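Local coordinates for cupin 2, conserved barrel domain protein (Shewanella frigidimarina, PDB 2PFW), which is of unknown function but adopts the conserved cupin beta-barrel fold, with sequence kinship to the KdgF group of cupins, at residues 54-59 against 82-87. Residues are numbered along the deposited sequence; the frame is centred on the assembly and turned at random.
With EDO (1,2-ethanediol), chain C.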
loop_
_atom_site.group_PDB
_atom_site.type_symbol
_atom_site.label_atom_id
_atom_site.label_comp_id
_atom_site.label_asym_id
_atom_site.label_seq_id
_atom_site.Cartn_x
_atom_site.Cartn_y
_atom_site.Cartn_z
ATOM N N HIS A 54 10.319 -7.435 9.580
ATOM C CA HIS A 54 9.231 -6.524 9.240
ATOM C C HIS A 54 7.985 -7.256 8.767
ATOM O O HIS A 54 8.063 -8.204 7.975
ATOM C CB HIS A 54 9.693 -5.552 8.152
ATOM C CG HIS A 54 10.965 -4.831 8.445
ATOM N ND1 HIS A 54 12.207 -5.410 8.306
ATOM C CD2 HIS A 54 11.196 -3.563 8.867
ATOM C CE1 HIS A 54 13.147 -4.541 8.629
ATOM N NE2 HIS A 54 12.555 -3.409 8.976
ATOM N N SER A 55 6.802 -6.843 9.235
ATOM C CA SER A 55 5.572 -7.323 8.603
ATOM C C SER A 55 5.496 -6.719 7.201
ATOM O O SER A 55 6.064 -5.658 6.947
ATOM C CB SER A 55 4.345 -6.983 9.433
ATOM O OG SER A 55 4.122 -7.954 10.438
ATOM N N GLN A 56 4.823 -7.399 6.280
ATOM C CA GLN A 56 4.794 -6.906 4.902
ATOM C C GLN A 56 3.433 -7.204 4.277
ATOM O O GLN A 56 2.947 -8.336 4.340
ATOM C CB GLN A 56 5.914 -7.510 4.057
ATOM C CG GLN A 56 5.900 -7.085 2.596
ATOM C CD GLN A 56 6.917 -7.820 1.748
ATOM O OE1 GLN A 56 8.022 -8.151 2.179
ATOM N NE2 GLN A 56 6.551 -8.087 0.500
ATOM N N VAL A 57 2.825 -6.181 3.680
ATOM C CA VAL A 57 1.642 -6.402 2.835
ATOM C C VAL A 57 1.958 -5.851 1.447
ATOM O O VAL A 57 2.563 -4.785 1.330
ATOM C CB VAL A 57 0.378 -5.784 3.427
ATOM C CG1 VAL A 57 -0.871 -6.191 2.658
ATOM C CG2 VAL A 57 0.208 -6.203 4.885
ATOM N N SER A 58 1.587 -6.597 0.410
ATOM C CA SER A 58 1.963 -6.235 -0.954
ATOM C C SER A 58 0.724 -6.255 -1.849
ATOM O O SER A 58 -0.148 -7.111 -1.711
ATOM C CB SER A 58 3.037 -7.175 -1.492
ATOM O OG SER A 58 4.348 -6.707 -1.290
ATOM N N TYR A 59 0.666 -5.283 -2.755
ATOM C CA TYR A 59 -0.437 -5.137 -3.694
ATOM C C TYR A 59 0.090 -5.167 -5.129
ATOM O O TYR A 59 1.093 -4.518 -5.420
ATOM C CB TYR A 59 -1.210 -3.834 -3.459
ATOM C CG TYR A 59 -2.366 -3.667 -4.428
ATOM C CD1 TYR A 59 -3.547 -4.361 -4.264
ATOM C CD2 TYR A 59 -2.256 -2.799 -5.513
ATOM C CE1 TYR A 59 -4.606 -4.209 -5.146
ATOM C CE2 TYR A 59 -3.306 -2.644 -6.398
ATOM C CZ TYR A 59 -4.469 -3.347 -6.210
ATOM O OH TYR A 59 -5.511 -3.186 -7.100
ATOM N N PHE A 82 -0.591 -10.029 -1.352
ATOM C CA PHE A 82 -0.145 -11.053 -0.405
ATOM C C PHE A 82 0.353 -10.408 0.895
ATOM O O PHE A 82 0.690 -9.229 0.917
ATOM C CB PHE A 82 0.953 -11.933 -0.980
ATOM C CG PHE A 82 2.165 -11.241 -1.550
ATOM C CD1 PHE A 82 2.146 -10.744 -2.847
ATOM C CD2 PHE A 82 3.323 -11.093 -0.810
ATOM C CE1 PHE A 82 3.257 -10.120 -3.373
ATOM C CE2 PHE A 82 4.435 -10.466 -1.331
ATOM C CZ PHE A 82 4.409 -9.973 -2.622
ATOM N N PHE A 83 0.389 -11.232 1.925
ATOM C CA PHE A 83 0.824 -10.890 3.269
ATOM C C PHE A 83 1.911 -11.853 3.736
ATOM O O PHE A 83 1.708 -13.063 3.683
ATOM C CB PHE A 83 -0.382 -10.926 4.202
ATOM C CG PHE A 83 -0.059 -11.016 5.683
ATOM C CD1 PHE A 83 0.779 -10.096 6.287
ATOM C CD2 PHE A 83 -0.616 -12.030 6.442
ATOM C CE1 PHE A 83 1.059 -10.189 7.639
ATOM C CE2 PHE A 83 -0.334 -12.135 7.793
ATOM C CZ PHE A 83 0.505 -11.213 8.384
ATOM N N VAL A 84 3.028 -11.297 4.171
ATOM C CA VAL A 84 4.152 -12.030 4.727
ATOM C C VAL A 84 4.333 -11.763 6.214
ATOM O O VAL A 84 4.764 -10.679 6.614
ATOM C CB VAL A 84 5.446 -11.645 3.982
ATOM C CG1 VAL A 84 6.597 -12.546 4.377
ATOM C CG2 VAL A 84 5.190 -11.706 2.479
ATOM N N PRO A 85 4.020 -12.741 7.052
ATOM C CA PRO A 85 4.243 -12.553 8.499
ATOM C C PRO A 85 5.721 -12.332 8.777
ATOM O O PRO A 85 6.589 -12.639 7.953
ATOM C CB PRO A 85 3.721 -13.854 9.108
ATOM C CG PRO A 85 2.811 -14.425 8.065
ATOM C CD PRO A 85 3.452 -14.062 6.750
ATOM N N PRO A 86 6.052 -11.768 9.935
ATOM C CA PRO A 86 7.467 -11.594 10.284
ATOM C C PRO A 86 8.226 -12.927 10.204
ATOM O O PRO A 86 7.723 -13.921 10.722
ATOM C CB PRO A 86 7.410 -11.081 11.723
ATOM C CG PRO A 86 6.080 -10.396 11.805
ATOM C CD PRO A 86 5.151 -11.247 10.971
ATOM N N HIS A 87 9.365 -12.870 9.554
ATOM C CA HIS A 87 10.389 -13.883 9.431
ATOM C C HIS A 87 9.962 -15.022 8.517
ATOM O O HIS A 87 10.675 -16.026 8.418
ATOM C CB HIS A 87 10.762 -14.441 10.814
ATOM C CG HIS A 87 11.335 -13.412 11.738
ATOM N ND1 HIS A 87 10.700 -13.041 12.907
ATOM C CD2 HIS A 87 12.464 -12.674 11.682
ATOM C CE1 HIS A 87 11.421 -12.121 13.519
ATOM N NE2 HIS A 87 12.500 -11.877 12.801
HETATM C C1 EDO C . 8.564 -7.612 -2.522
HETATM O O1 EDO C . 7.254 -8.161 -2.362
HETATM C C2 EDO C . 8.801 -7.306 -3.995
HETATM O O2 EDO C . 9.745 -6.238 -4.118
HETATM O O HOH W 1 7.858 -10.729 6.798
#
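Four backbone hydrogen bonds join the antiparallel strands 55-59 and 82-84. The straightest runs from Val84 N to Gln56 O (3.0 Å, 167° at the hydrogen), while the return bond from Gln56 N to Val84 O is longer and more bent. Ser58 N meets Phe82 O at 2.8 Å, nearly along the C=O axis, and Phe82 N donates back to Ser58 O. Beyond the last strand pair Ser55 still lies opposite Pro86, and water 1 is within hydrogen-bonding distance of both His54 O and Pro85 O.

On the face carrying Gln56, Ser58, Phe82 and Val84, the Gln56 chain is extended, CG anti to the backbone N (chi1 177°), so its amide reaches along the strand. There NE2 donates to Ser58 OG (3.2 Å) and, weakly, to O1 of an ethanediol probably from the crystallisation liquor. Ser58 O and OG are less surely placed. Phe82 takes the crowded rotamer, CG between the backbone N and carbonyl carbon (chi1 53°), which swings the ring across to the partner strand. Ser58 CB sits over one ring face, 3.5 Å from the centroid, in a CH-pi contact; Val84 CG2 and the diol O1 lie at the ring edge, and Gln56 NE2 is placed obliquely, 3.7 Å from Phe82 CE2. An alanine in place of Phe82 would remove the ring over Ser58 CB and probably leave the Gln56 amide less firmly placed.

On the reverse face the Val57 and Phe83 side chains cross obliquely, Val57 CG2 coming 4.2 Å from Phe83 CD1. At the end of the strand pair Pro86 CG lies against Ser55 OG, which is hydrogen-bonded to Glu33 and Asn31 of the second subunit.

Strand 98-105 flanks strand 55-61 on its other side, whereas strand 81-84 pairs through Phe82 with a strand of the second subunit, continuing the cupin sheet across the dimer.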